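Local coordinates for short-chain dehydrogenase/reductase SDR (Paraburkholderia phymatum, PDB 5VA8), which binds NADP and, as a member of the short-chain dehydrogenase/reductase family, probably catalyses NADP-dependent oxidation or reduction of its substrate, at residues 33-38 with 239-244; 41-46 with 84-89; 130-135 with 177-182; 170-175 with 184-189. One frame throughout, in Å; residues are numbered along the deposited sequence.

Contact 1: residues 33-38 with 239-244; sequences EALAAE and ACAFLC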
loop_
_atom_site.group_PDB
_atom_site.type_symbol
_atom_site.label_atom_id
_atom_site.label_comp_id
_atom_site.label_asym_id
_atom_site.label_seq_id
_atom_site.Cartn_x
_atom_site.Cartn_y
_atom_site.Cartn_z
ATOM N N GLU A 33 -1.359 -28.539 -12.980
ATOM C CA GLU A 33 -2.591 -29.190 -13.416
ATOM C C GLU A 33 -3.507 -28.207 -14.133
ATOM O O GLU A 33 -4.151 -28.563 -15.127
ATOM C CB GLU A 33 -3.319 -29.816 -12.222
ATOM C CG GLU A 33 -2.488 -30.903 -11.536
ATOM C CD GLU A 33 -3.314 -31.916 -10.773
ATOM O OE1 GLU A 33 -4.123 -32.619 -11.417
ATOM O OE2 GLU A 33 -3.149 -32.019 -9.533
ATOM N N ALA A 34 -3.593 -26.973 -13.634
ATOM C CA ALA A 34 -4.500 -26.003 -14.243
ATOM C C ALA A 34 -4.002 -25.571 -15.615
ATOM O O ALA A 34 -4.801 -25.426 -16.548
ATOM C CB ALA A 34 -4.672 -24.793 -13.326
ATOM N N LEU A 35 -2.686 -25.383 -15.765
ATOM C CA LEU A 35 -2.134 -25.050 -17.079
ATOM C C LEU A 35 -2.315 -26.208 -18.053
ATOM O O LEU A 35 -2.749 -26.011 -19.195
ATOM C CB LEU A 35 -0.656 -24.660 -16.953
ATOM C CG LEU A 35 -0.395 -23.354 -16.198
ATOM C CD1 LEU A 35 1.091 -23.204 -15.858
ATOM C CD2 LEU A 35 -0.888 -22.152 -17.009
ATOM N N ALA A 36 -2.011 -27.434 -17.614
ATOM C CA ALA A 36 -2.206 -28.595 -18.482
ATOM C C ALA A 36 -3.662 -28.730 -18.915
ATOM O O ALA A 36 -3.943 -29.114 -20.058
ATOM C CB ALA A 36 -1.738 -29.866 -17.770
ATOM N N ALA A 37 -4.605 -28.425 -18.010
ATOM C CA ALA A 37 -6.024 -28.509 -18.340
ATOM C C ALA A 37 -6.411 -27.553 -19.457
ATOM O O ALA A 37 -7.408 -27.788 -20.149
ATOM C CB ALA A 37 -6.875 -28.218 -17.100
ATOM N N GLU A 38 -5.653 -26.477 -19.641
ATOM C CA GLU A 38 -5.881 -25.551 -20.739
ATOM C C GLU A 38 -4.978 -25.846 -21.932
ATOM O O GLU A 38 -4.841 -25.004 -22.827
ATOM C CB GLU A 38 -5.696 -24.111 -20.256
ATOM C CG GLU A 38 -6.515 -23.753 -19.005
ATOM C CD GLU A 38 -8.010 -24.045 -19.136
ATOM O OE1 GLU A 38 -8.558 -23.991 -20.260
ATOM O OE2 GLU A 38 -8.644 -24.343 -18.099
ATOM N N ALA A 239 -6.254 -19.453 -10.662
ATOM C CA ALA A 239 -5.845 -18.051 -10.728
ATOM C C ALA A 239 -4.536 -17.903 -11.493
ATOM O O ALA A 239 -4.377 -16.976 -12.295
ATOM C CB ALA A 239 -5.707 -17.464 -9.325
ATOM N N CYS A 240 -3.593 -18.817 -11.266
ATOM C CA CYS A 240 -2.359 -18.814 -12.039
ATOM C C CYS A 240 -2.649 -18.942 -13.533
ATOM O O CYS A 240 -2.090 -18.205 -14.354
ATOM C CB CYS A 240 -1.460 -19.952 -11.565
ATOM S SG CYS A 240 0.137 -20.038 -12.419
ATOM N N ALA A 241 -3.534 -19.869 -13.902
ATOM C CA ALA A 241 -3.845 -20.065 -15.315
ATOM C C ALA A 241 -4.460 -18.810 -15.917
ATOM O O ALA A 241 -4.144 -18.442 -17.053
ATOM C CB ALA A 241 -4.775 -21.268 -15.499
ATOM N N PHE A 242 -5.330 -18.120 -15.166
ATOM C CA PHE A 242 -5.885 -16.884 -15.712
ATOM C C PHE A 242 -4.787 -15.853 -15.975
ATOM O O PHE A 242 -4.772 -15.211 -17.036
ATOM C CB PHE A 242 -6.951 -16.296 -14.792
ATOM C CG PHE A 242 -7.603 -15.086 -15.387
ATOM C CD1 PHE A 242 -8.597 -15.237 -16.334
ATOM C CD2 PHE A 242 -7.143 -13.815 -15.091
ATOM C CE1 PHE A 242 -9.189 -14.124 -16.935
ATOM C CE2 PHE A 242 -7.725 -12.699 -15.695
ATOM C CZ PHE A 242 -8.741 -12.861 -16.611
ATOM N N LEU A 243 -3.858 -15.681 -15.028
ATOM C CA LEU A 243 -2.755 -14.747 -15.253
ATOM C C LEU A 243 -1.935 -15.144 -16.467
ATOM O O LEU A 243 -1.397 -14.277 -17.170
ATOM C CB LEU A 243 -1.837 -14.676 -14.031
ATOM C CG LEU A 243 -2.346 -13.873 -12.835
ATOM C CD1 LEU A 243 -1.405 -14.082 -11.652
ATOM C CD2 LEU A 243 -2.472 -12.390 -13.176
ATOM N N CYS A 244 -1.836 -16.439 -16.735
ATOM C CA CYS A 244 -1.030 -16.899 -17.853
ATOM C C CYS A 244 -1.762 -16.829 -19.182
ATOM O O CYS A 244 -1.158 -17.141 -20.212
ATOM C CB CYS A 244 -0.559 -18.335 -17.601
ATOM S SG CYS A 244 0.638 -18.482 -16.248
#
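Leu35 and Ala34, near the end of helix 26-37, pack against Ala241 of helix 233-243 and Cys244, which follows it, in a buried, wholly apolar helix-helix contact on one face of the central parallel sheet. No hydrogen bond joins the two helix ends. Their backbones come close because small residues line the seam: the CA atoms of Leu35 and Ala241 are 5.6 Å apart, and the methyl CB of Ala34 faces the methyl CB of Ala241 at 4.1 Å. Leu35 supplies the long side chain. Its CG stands beside the backbone N and anti to the carbonyl carbon (chi1 -67°), while the second torsion sets CD1 anti to CA and leaves CD2 turned toward the other helix. That one methyl does the touching. It rests on the backbone of Ala241, with CD2 4.0 Å from Ala241 CA, and on Cys244, three residues farther on, with CD2 3.9 Å from Cys244 CB. The thiol flanks the same methyl, Cys244 SG being 4.0 Å from Leu35 CD2. Both helices also share a floor, since Leu35 and Cys240 each touch Val94 of strand 92-95 and Cys244 reaches Ile92. Beyond the seam, Phe242 turns its side chain away from helix 26-37 and meets Phe242 of a neighbouring subunit, the ring planes at about 25°. Neighbouring helices laid side by side over a parallel sheet, here the first helix of the chain and the last, are characteristic of the Rossmann-type alpha/beta/alpha sandwich of short-chain dehydrogenases.

Contact 2: residues 41-46 with 84-89; sequences NVTIVA and LAACPQ. With NAP (NADP nicotinamide-adenine-dinucleotide phosphate), chain E.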
loop_
_atom_site.group_PDB
_atom_site.type_symbol
_atom_site.label_atom_id
_atom_site.label_comp_id
_atom_site.label_asym_id
_atom_site.label_seq_id
_atom_site.Cartn_x
_atom_site.Cartn_y
_atom_site.Cartn_z
ATOM N N ASN A 41 1.725 -27.485 -22.509
ATOM C CA ASN A 41 2.732 -28.507 -22.238
ATOM C C ASN A 41 3.549 -28.087 -21.024
ATOM O O ASN A 41 4.112 -26.991 -21.007
ATOM C CB ASN A 41 3.628 -28.698 -23.458
ATOM C CG ASN A 41 2.865 -29.191 -24.665
ATOM O OD1 ASN A 41 2.108 -30.155 -24.583
ATOM N ND2 ASN A 41 3.046 -28.517 -25.798
ATOM N N VAL A 42 3.610 -28.932 -19.994
ATOM C CA VAL A 42 4.207 -28.516 -18.729
ATOM C C VAL A 42 5.453 -29.340 -18.440
ATOM O O VAL A 42 5.472 -30.560 -18.629
ATOM C CB VAL A 42 3.212 -28.603 -17.549
ATOM C CG1 VAL A 42 2.097 -27.564 -17.723
ATOM C CG2 VAL A 42 2.650 -30.013 -17.409
ATOM N N THR A 43 6.496 -28.655 -17.988
ATOM C CA THR A 43 7.677 -29.278 -17.413
ATOM C C THR A 43 7.620 -29.018 -15.918
ATOM O O THR A 43 7.634 -27.855 -15.495
ATOM C CB THR A 43 8.946 -28.688 -18.025
ATOM O OG1 THR A 43 8.993 -29.008 -19.419
ATOM C CG2 THR A 43 10.188 -29.241 -17.334
ATOM N N ILE A 44 7.511 -30.083 -15.123
ATOM C CA ILE A 44 7.393 -29.953 -13.673
ATOM C C ILE A 44 8.707 -30.371 -13.030
ATOM O O ILE A 44 9.365 -31.323 -13.473
ATOM C CB ILE A 44 6.203 -30.745 -13.086
ATOM C CG1 ILE A 44 6.270 -32.233 -13.414
ATOM C CG2 ILE A 44 4.874 -30.163 -13.585
ATOM C CD1 ILE A 44 5.181 -33.034 -12.682
ATOM N N VAL A 45 9.089 -29.639 -11.989
ATOM C CA VAL A 45 10.379 -29.785 -11.323
ATOM C C VAL A 45 10.140 -30.097 -9.854
ATOM O O VAL A 45 9.342 -29.419 -9.193
ATOM C CB VAL A 45 11.223 -28.503 -11.462
ATOM C CG1 VAL A 45 12.528 -28.660 -10.718
ATOM C CG2 VAL A 45 11.486 -28.172 -12.945
ATOM N N ALA A 46 10.829 -31.116 -9.340
ATOM C CA ALA A 46 10.845 -31.386 -7.907
ATOM C C ALA A 46 12.090 -32.203 -7.595
ATOM O O ALA A 46 12.711 -32.774 -8.492
ATOM C CB ALA A 46 9.581 -32.123 -7.444
ATOM N N LEU A 84 16.072 -25.956 -17.446
ATOM C CA LEU A 84 16.087 -25.275 -18.737
ATOM C C LEU A 84 16.521 -26.198 -19.870
ATOM O O LEU A 84 16.095 -26.007 -21.014
ATOM C CB LEU A 84 16.984 -24.044 -18.664
ATOM C CG LEU A 84 16.381 -22.991 -17.726
ATOM C CD1 LEU A 84 17.413 -21.939 -17.361
ATOM C CD2 LEU A 84 15.156 -22.359 -18.359
ATOM N N ALA A 85 17.359 -27.202 -19.595
ATOM C CA ALA A 85 17.691 -28.156 -20.648
ATOM C C ALA A 85 16.445 -28.890 -21.133
ATOM O O ALA A 85 16.290 -29.152 -22.333
ATOM C CB ALA A 85 18.746 -29.147 -20.157
ATOM N N ALA A 86 15.545 -29.225 -20.213
ATOM C CA ALA A 86 14.315 -29.916 -20.582
ATOM C C ALA A 86 13.324 -28.967 -21.238
ATOM O O ALA A 86 12.595 -29.364 -22.154
ATOM C CB ALA A 86 13.686 -30.558 -19.349
ATOM N N CYS A 87 13.288 -27.716 -20.780
ATOM C CA CYS A 87 12.317 -26.720 -21.231
ATOM C C CYS A 87 13.065 -25.436 -21.547
ATOM O O CYS A 87 13.070 -24.495 -20.745
ATOM C CB CYS A 87 11.260 -26.472 -20.155
ATOM S SG CYS A 87 9.905 -25.388 -20.686
ATOM N N PRO A 88 13.709 -25.356 -22.717
ATOM C CA PRO A 88 14.656 -24.258 -22.950
ATOM C C PRO A 88 14.022 -22.940 -23.335
ATOM O O PRO A 88 14.673 -21.899 -23.157
ATOM C CB PRO A 88 15.537 -24.790 -24.086
ATOM C CG PRO A 88 14.691 -25.773 -24.788
ATOM C CD PRO A 88 13.804 -26.403 -23.748
ATOM N N GLN A 89 12.791 -22.940 -23.845
ATOM C CA GLN A 89 12.148 -21.715 -24.331
ATOM C C GLN A 89 10.702 -21.666 -23.855
ATOM O O GLN A 89 9.764 -21.658 -24.662
ATOM C CB GLN A 89 12.230 -21.639 -25.856
ATOM C CG GLN A 89 13.657 -21.479 -26.364
ATOM C CD GLN A 89 14.207 -20.094 -26.065
ATOM O OE1 GLN A 89 13.445 -19.137 -25.927
ATOM N NE2 GLN A 89 15.530 -19.982 -25.949
HETATM P PA NAP E . 4.222 -28.448 -0.591
HETATM O O1A NAP E . 2.845 -28.975 -0.631
HETATM O O2A NAP E . 5.138 -29.062 0.447
HETATM O O5B NAP E . 4.830 -28.645 -2.061
HETATM C C5B NAP E . 6.176 -28.217 -2.318
HETATM C C4B NAP E . 6.577 -28.793 -3.647
HETATM O O4B NAP E . 7.809 -28.170 -4.066
HETATM C C3B NAP E . 6.861 -30.295 -3.647
HETATM O O3B NAP E . 6.564 -30.832 -4.929
HETATM C C2B NAP E . 8.363 -30.330 -3.379
HETATM O O2B NAP E . 8.886 -31.620 -3.767
HETATM C C1B NAP E . 8.809 -29.153 -4.248
HETATM N N9A NAP E . 10.079 -28.552 -3.854
HETATM C C8A NAP E . 10.375 -27.977 -2.647
HETATM N N7A NAP E . 11.559 -27.413 -2.598
HETATM C C5A NAP E . 12.085 -27.643 -3.861
HETATM C C6A NAP E . 13.322 -27.312 -4.448
HETATM N N6A NAP E . 14.292 -26.646 -3.812
HETATM N N1A NAP E . 13.539 -27.702 -5.724
HETATM C C2A NAP E . 12.567 -28.365 -6.364
HETATM N N3A NAP E . 11.362 -28.733 -5.914
HETATM C C4A NAP E . 11.185 -28.344 -4.647
HETATM O O3 NAP E . 4.224 -26.868 -0.345
HETATM P PN NAP E . 3.207 -25.701 -0.756
HETATM O O1N NAP E . 2.699 -25.944 -2.120
HETATM O O2N NAP E . 2.245 -25.533 0.353
HETATM O O5D NAP E . 4.212 -24.460 -0.747
HETATM C C5D NAP E . 4.798 -23.958 -1.965
HETATM C C4D NAP E . 5.439 -22.638 -1.614
HETATM O O4D NAP E . 4.404 -21.712 -1.207
HETATM C C3D NAP E . 6.445 -22.677 -0.457
HETATM O O3D NAP E . 7.502 -21.743 -0.678
HETATM C C2D NAP E . 5.598 -22.233 0.730
HETATM O O2D NAP E . 6.340 -21.677 1.811
HETATM C C1D NAP E . 4.746 -21.174 0.037
HETATM N N1N NAP E . 3.493 -20.838 0.757
HETATM C C2N NAP E . 2.666 -21.814 1.167
HETATM C C3N NAP E . 1.475 -21.492 1.781
HETATM C C7N NAP E . 0.463 -22.484 2.268
HETATM O O7N NAP E . -0.327 -22.144 3.169
HETATM N N7N NAP E . 0.537 -23.733 1.815
HETATM C C4N NAP E . 1.130 -20.146 1.888
HETATM C C5N NAP E . 2.014 -19.167 1.466
HETATM C C6N NAP E . 3.205 -19.532 0.915
HETATM P P2B NAP E . 10.319 -32.138 -3.238
HETATM O O1X NAP E . 11.349 -31.290 -3.906
HETATM O O2X NAP E . 10.335 -31.986 -1.716
HETATM O O3X NAP E . 10.351 -33.618 -3.669
#
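Thr43, midway along the extended strand 41-46, faces Cys87, where the chain leaves helical geometry after helix 77-86, and their CA atoms stand 6.5 Å apart. Thr43 uses both branches of its side chain. With chi1 at -65°, OG1 lies beside the backbone N and CG2 anti to it. The hydroxyl is nearest the cysteine, Thr43 OG1 lying 3.5 Å from Cys87 CB. The sulfur stays a little farther off, with Cys87 SG 3.9 Å from Thr43 OG1. The methyl bridges both residues, with Thr43 CG2 4.1 Å from Cys87 CB and 4.2 Å from Ala86 CB. Polar linkage comes from a third element: NE2 of Gln68, on strand 67-71, is hydrogen-bonded both to Thr43 OG1 and to the carbonyl oxygen of Ala86, so one amide nitrogen ties the strand to the helix end. Leu19 of strand 17-20 touches Thr43 and Cys87 alike. At the other end of the strand is the cofactor. Ala46 CA sits 3.4 Å from N3A of the NADP adenine, and Ala46 CB is 3.8 Å from O2B, the ester oxygen that carries the 2'-phosphate. Beyond the strand, Arg47 and Thr48 hydrogen-bond the cofactor. Between strand and helix, then, the chemistry is mainly van der Waals contact, with a single buried hydroxyl satisfied by Gln68, while a small alanine followed by an arginine at the strand end is consistent with accommodating the phosphate that distinguishes NADP from NAD.

Contact 3: residues 130-135 with 177-182; sequences ATIDGM and RKVAPN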
loop_
_atom_site.group_PDB
_atom_site.type_symbol
_atom_site.label_atom_id
_atom_site.label_comp_id
_atom_site.label_asym_id
_atom_site.label_seq_id
_atom_site.Cartn_x
_atom_site.Cartn_y
_atom_site.Cartn_z
ATOM N N ALA A 130 17.158 -16.129 -17.241
ATOM C CA ALA A 130 17.474 -17.162 -18.221
ATOM C C ALA A 130 16.382 -17.376 -19.265
ATOM O O ALA A 130 16.660 -17.994 -20.302
ATOM C CB ALA A 130 17.748 -18.483 -17.507
ATOM N N THR A 131 15.156 -16.883 -19.031
ATOM C CA THR A 131 14.047 -17.148 -19.937
ATOM C C THR A 131 13.465 -15.900 -20.579
ATOM O O THR A 131 12.678 -16.025 -21.527
ATOM C CB THR A 131 12.923 -17.896 -19.206
ATOM O OG1 THR A 131 12.467 -17.116 -18.090
ATOM C CG2 THR A 131 13.439 -19.252 -18.709
ATOM N N ILE A 132 13.838 -14.709 -20.109
ATOM C CA ILE A 132 13.150 -13.491 -20.544
ATOM C C ILE A 132 13.492 -13.145 -21.992
ATOM O O ILE A 132 12.630 -12.652 -22.734
ATOM C CB ILE A 132 13.474 -12.336 -19.570
ATOM C CG1 ILE A 132 12.624 -11.093 -19.882
ATOM C CG2 ILE A 132 14.963 -11.993 -19.589
ATOM C CD1 ILE A 132 11.114 -11.354 -19.845
ATOM N N ASP A 133 14.735 -13.401 -22.425
ATOM C CA ASP A 133 15.131 -13.060 -23.797
ATOM C C ASP A 133 14.240 -13.753 -24.820
ATOM O O ASP A 133 13.818 -13.138 -25.811
ATOM C CB ASP A 133 16.593 -13.449 -24.063
ATOM C CG ASP A 133 17.612 -12.559 -23.346
ATOM O OD1 ASP A 133 17.239 -11.558 -22.709
ATOM O OD2 ASP A 133 18.817 -12.877 -23.444
ATOM N N GLY A 134 13.975 -15.045 -24.615
ATOM C CA GLY A 134 13.139 -15.776 -25.552
ATOM C C GLY A 134 11.704 -15.296 -25.549
ATOM O O GLY A 134 11.074 -15.190 -26.604
ATOM N N MET A 135 11.160 -14.998 -24.366
ATOM C CA MET A 135 9.799 -14.469 -24.315
ATOM C C MET A 135 9.704 -13.158 -25.083
ATOM O O MET A 135 8.761 -12.942 -25.852
ATOM C CB MET A 135 9.365 -14.263 -22.863
ATOM C CG MET A 135 9.221 -15.559 -22.072
ATOM S SD MET A 135 8.685 -15.188 -20.387
ATOM C CE MET A 135 8.642 -16.852 -19.690
ATOM N N ARG A 177 7.788 -3.841 -15.211
ATOM C CA ARG A 177 7.492 -2.676 -16.038
ATOM C C ARG A 177 8.508 -2.512 -17.165
ATOM O O ARG A 177 8.162 -1.997 -18.234
ATOM C CB ARG A 177 7.395 -1.449 -15.140
ATOM C CG ARG A 177 6.096 -1.501 -14.310
ATOM C CD ARG A 177 6.213 -0.780 -12.999
ATOM N NE ARG A 177 4.951 -0.751 -12.260
ATOM C CZ ARG A 177 4.655 -1.568 -11.253
ATOM N NH1 ARG A 177 5.519 -2.502 -10.876
ATOM N NH2 ARG A 177 3.499 -1.451 -10.619
ATOM N N LYS A 178 9.737 -2.992 -16.960
ATOM C CA LYS A 178 10.786 -2.897 -17.974
ATOM C C LYS A 178 10.454 -3.730 -19.208
ATOM O O LYS A 178 10.691 -3.294 -20.346
ATOM C CB LYS A 178 12.114 -3.355 -17.360
ATOM C CG LYS A 178 13.288 -3.349 -18.322
ATOM C CD LYS A 178 13.557 -1.934 -18.790
ATOM C CE LYS A 178 14.949 -1.477 -18.405
ATOM N NZ LYS A 178 15.173 -0.071 -18.837
ATOM N N VAL A 179 9.928 -4.943 -19.009
ATOM C CA VAL A 179 9.714 -5.871 -20.112
ATOM C C VAL A 179 8.296 -5.814 -20.658
ATOM O O VAL A 179 8.002 -6.460 -21.678
ATOM C CB VAL A 179 10.062 -7.323 -19.710
ATOM C CG1 VAL A 179 11.499 -7.399 -19.226
ATOM C CG2 VAL A 179 9.105 -7.845 -18.639
ATOM N N ALA A 180 7.417 -5.038 -20.029
ATOM C CA ALA A 180 6.035 -4.964 -20.494
ATOM C C ALA A 180 5.868 -4.523 -21.950
ATOM O O ALA A 180 4.871 -4.945 -22.566
ATOM C CB ALA A 180 5.229 -4.032 -19.570
ATOM N N PRO A 181 6.746 -3.706 -22.550
ATOM C CA PRO A 181 6.527 -3.331 -23.959
ATOM C C PRO A 181 6.544 -4.504 -24.917
ATOM O O PRO A 181 6.078 -4.357 -26.058
ATOM C CB PRO A 181 7.687 -2.367 -24.245
ATOM C CG PRO A 181 7.987 -1.755 -22.928
ATOM C CD PRO A 181 7.799 -2.866 -21.940
ATOM N N ASN A 182 7.064 -5.657 -24.490
ATOM C CA ASN A 182 7.307 -6.805 -25.356
ATOM C C ASN A 182 6.273 -7.912 -25.184
ATOM O O ASN A 182 6.538 -9.057 -25.557
ATOM C CB ASN A 182 8.704 -7.358 -25.093
ATOM C CG ASN A 182 9.757 -6.284 -25.146
ATOM O OD1 ASN A 182 10.084 -5.790 -26.224
ATOM N ND2 ASN A 182 10.292 -5.906 -23.984
#
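Ile132 of helix 110-138 and Val179 of helix 159-179 reach toward each other tip to tip, and the contact can be traced outward along the isoleucine. From CB, which points at the opposing segment, CG1 leaves anti to the backbone N (chi1 -172°) and meets Val179 CG1 at 3.9 Å. CG2 takes the more hindered place between the backbone N and the carbonyl carbon. At the tip, the second torsion (chi2 57°) bends CD1 over toward the valine, where Ile132 CD1 lies 4.0 Å from Val179 CG1 and 4.2 Å from Val179 CB. The same terminal methyl also packs on Val184 of strand 184-191, as does Met135. Phe105 of a neighbouring subunit packs on both Ile132 and Val179, and Lys178 forms a salt bridge with Asp156 of that subunit. These two long helices thus lie at a subunit interface, consistent with the four-helix bundle through which short-chain dehydrogenases commonly pair. Ala180 and Pro181 form a short 3-10 turn, and the carbonyl of Val179 is gripped twice by Asn182. The backbone bond, Asn182 N to Val179 O, measures 3.1 Å. The side-chain bond is longer, with Asn182 ND2 3.3 Å from Val179 O, and bent to 140° at the hydrogen; its donor sits above the carbonyl plane, on the same face as the backbone N.

Contact 4: residues 170-175 with 184-189; sequences GFIAGV and VTINNL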
loop_
_atom_site.group_PDB
_atom_site.type_symbol
_atom_site.label_atom_id
_atom_site.label_comp_id
_atom_site.label_asym_id
_atom_site.label_seq_id
_atom_site.Cartn_x
_atom_site.Cartn_y
_atom_site.Cartn_z
ATOM N N GLY A 170 10.026 -6.533 -4.443
ATOM C CA GLY A 170 10.522 -5.210 -4.787
ATOM C C GLY A 170 11.289 -5.197 -6.095
ATOM O O GLY A 170 11.199 -4.235 -6.870
ATOM N N PHE A 171 12.058 -6.259 -6.357
ATOM C CA PHE A 171 12.758 -6.348 -7.636
ATOM C C PHE A 171 11.786 -6.593 -8.784
ATOM O O PHE A 171 11.914 -5.979 -9.856
ATOM C CB PHE A 171 13.813 -7.459 -7.599
ATOM C CG PHE A 171 14.352 -7.794 -8.968
ATOM C CD1 PHE A 171 15.245 -6.946 -9.594
ATOM C CD2 PHE A 171 13.917 -8.935 -9.630
ATOM C CE1 PHE A 171 15.719 -7.231 -10.879
ATOM C CE2 PHE A 171 14.386 -9.234 -10.907
ATOM C CZ PHE A 171 15.294 -8.389 -11.518
ATOM N N ILE A 172 10.827 -7.506 -8.593
ATOM C CA ILE A 172 9.883 -7.838 -9.664
ATOM C C ILE A 172 9.163 -6.586 -10.144
ATOM O O ILE A 172 8.841 -6.455 -11.333
ATOM C CB ILE A 172 8.883 -8.908 -9.179
ATOM C CG1 ILE A 172 9.586 -10.260 -9.004
ATOM C CG2 ILE A 172 7.673 -9.013 -10.119
ATOM C CD1 ILE A 172 10.207 -10.804 -10.300
ATOM N N ALA A 173 8.872 -5.658 -9.224
ATOM C CA ALA A 173 8.155 -4.442 -9.612
ATOM C C ALA A 173 8.866 -3.726 -10.750
ATOM O O ALA A 173 8.218 -3.212 -11.674
ATOM C CB ALA A 173 8.007 -3.505 -8.406
ATOM N N GLY A 174 10.199 -3.676 -10.695
ATOM C CA GLY A 174 10.947 -2.996 -11.737
ATOM C C GLY A 174 11.002 -3.774 -13.038
ATOM O O GLY A 174 10.757 -3.220 -14.114
ATOM N N VAL A 175 11.327 -5.069 -12.971
ATOM C CA VAL A 175 11.483 -5.828 -14.207
ATOM C C VAL A 175 10.137 -5.996 -14.917
ATOM O O VAL A 175 10.074 -5.969 -16.151
ATOM C CB VAL A 175 12.179 -7.180 -13.937
ATOM C CG1 VAL A 175 11.346 -8.076 -13.048
ATOM C CG2 VAL A 175 12.499 -7.884 -15.258
ATOM N N VAL A 184 5.179 -9.320 -22.493
ATOM C CA VAL A 184 5.476 -10.178 -21.352
ATOM C C VAL A 184 4.852 -9.547 -20.118
ATOM O O VAL A 184 4.949 -8.327 -19.919
ATOM C CB VAL A 184 6.995 -10.341 -21.166
ATOM C CG1 VAL A 184 7.312 -11.211 -19.953
ATOM C CG2 VAL A 184 7.608 -10.917 -22.431
ATOM N N THR A 185 4.205 -10.364 -19.291
ATOM C CA THR A 185 3.744 -9.899 -17.991
ATOM C C THR A 185 4.426 -10.708 -16.901
ATOM O O THR A 185 4.803 -11.866 -17.106
ATOM C CB THR A 185 2.230 -10.019 -17.819
ATOM O OG1 THR A 185 1.873 -11.407 -17.765
ATOM C CG2 THR A 185 1.497 -9.330 -18.975
ATOM N N ILE A 186 4.622 -10.065 -15.755
ATOM C CA ILE A 186 5.258 -10.692 -14.601
ATOM C C ILE A 186 4.440 -10.284 -13.388
ATOM O O ILE A 186 4.334 -9.090 -13.087
ATOM C CB ILE A 186 6.723 -10.264 -14.419
ATOM C CG1 ILE A 186 7.532 -10.553 -15.686
ATOM C CG2 ILE A 186 7.327 -10.984 -13.200
ATOM C CD1 ILE A 186 9.003 -10.110 -15.604
ATOM N N ASN A 187 3.831 -11.260 -12.722
ATOM C CA ASN A 187 2.939 -10.998 -11.605
ATOM C C ASN A 187 3.263 -11.967 -10.484
ATOM O O ASN A 187 3.894 -13.003 -10.696
ATOM C CB ASN A 187 1.464 -11.148 -12.005
ATOM C CG ASN A 187 1.042 -10.105 -13.013
ATOM O OD1 ASN A 187 0.926 -8.924 -12.680
ATOM N ND2 ASN A 187 0.792 -10.533 -14.250
ATOM N N ASN A 188 2.817 -11.614 -9.282
ATOM C CA ASN A 188 3.035 -12.444 -8.106
ATOM C C ASN A 188 1.699 -12.929 -7.568
ATOM O O ASN A 188 0.730 -12.168 -7.511
ATOM C CB ASN A 188 3.797 -11.670 -7.030
ATOM C CG ASN A 188 5.040 -10.993 -7.583
ATOM O OD1 ASN A 188 5.832 -11.619 -8.285
ATOM N ND2 ASN A 188 5.196 -9.702 -7.302
ATOM N N LEU A 189 1.660 -14.203 -7.178
ATOM C CA LEU A 189 0.505 -14.810 -6.531
ATOM C C LEU A 189 0.860 -15.057 -5.079
ATOM O O LEU A 189 1.804 -15.803 -4.794
ATOM C CB LEU A 189 0.124 -16.127 -7.205
ATOM C CG LEU A 189 -0.859 -16.130 -8.369
ATOM C CD1 LEU A 189 -1.176 -17.571 -8.738
ATOM C CD2 LEU A 189 -2.141 -15.356 -8.016
#
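Ile172 of helix 159-179 meets Ile186 and Asn188 of strand 184-191 in the tighter part of a buried helix-on-sheet contact. One methyl is central. Standing anti to the backbone N (chi1 -70° for CG1), CG2 of Ile172 approaches Ile186 CG2 at 3.7 Å, the two side chains crossing obliquely. It also lies 3.7 Å from Asn188 OD1. The amide is held from outside this pair: OD1 is hydrogen-bonded to Asn145 ND2 and ND2 to Asn255 OD1, so its polar ends are satisfied on neighbouring strands while the isoleucine covers it. One helical turn on, the packing is looser. Val175 lies across the extended tip of Ile186 at about a right angle; in one of the two conformers modelled for Val175, CG1 lies 4.0 Å from Ile186 CD1, so this part of the contact is less certain. Phe105 of a neighbouring subunit packs on Val175, and Phe171 stacks edge-to-face on Trp113 of that subunit. The helix and strand segments run nearly antiparallel, their axes 8.5 Å apart at 159°, as expected of the returning helix in a beta-alpha-beta crossover, here strand 141-146, helix 159-179 and strand 184-191 of the Rossmann fold.

All four contacts belong to one Rossmann-type domain built on a seven-stranded parallel sheet. Contact 1 spans most of the chain, bringing helix 26-37 against helix 233-243, and the other three fall between its segments. Contact 2 closes early and is followed by contacts 3 and 4, whose segments alternate and share helix 159-179; their centres are only 11 Å apart. Leu84 of contact 2 packs on Ala130 and Thr131 of contact 3, while Cys240 and Leu243 of contact 1 touch Leu189 of contact 4. Contacts 2 and 4, with centres 21 Å apart, reach the same sheet without meeting. Contact 2 holds cofactor-binding residues, whereas contacts 1, 3 and 4 adjoin subunit interfaces.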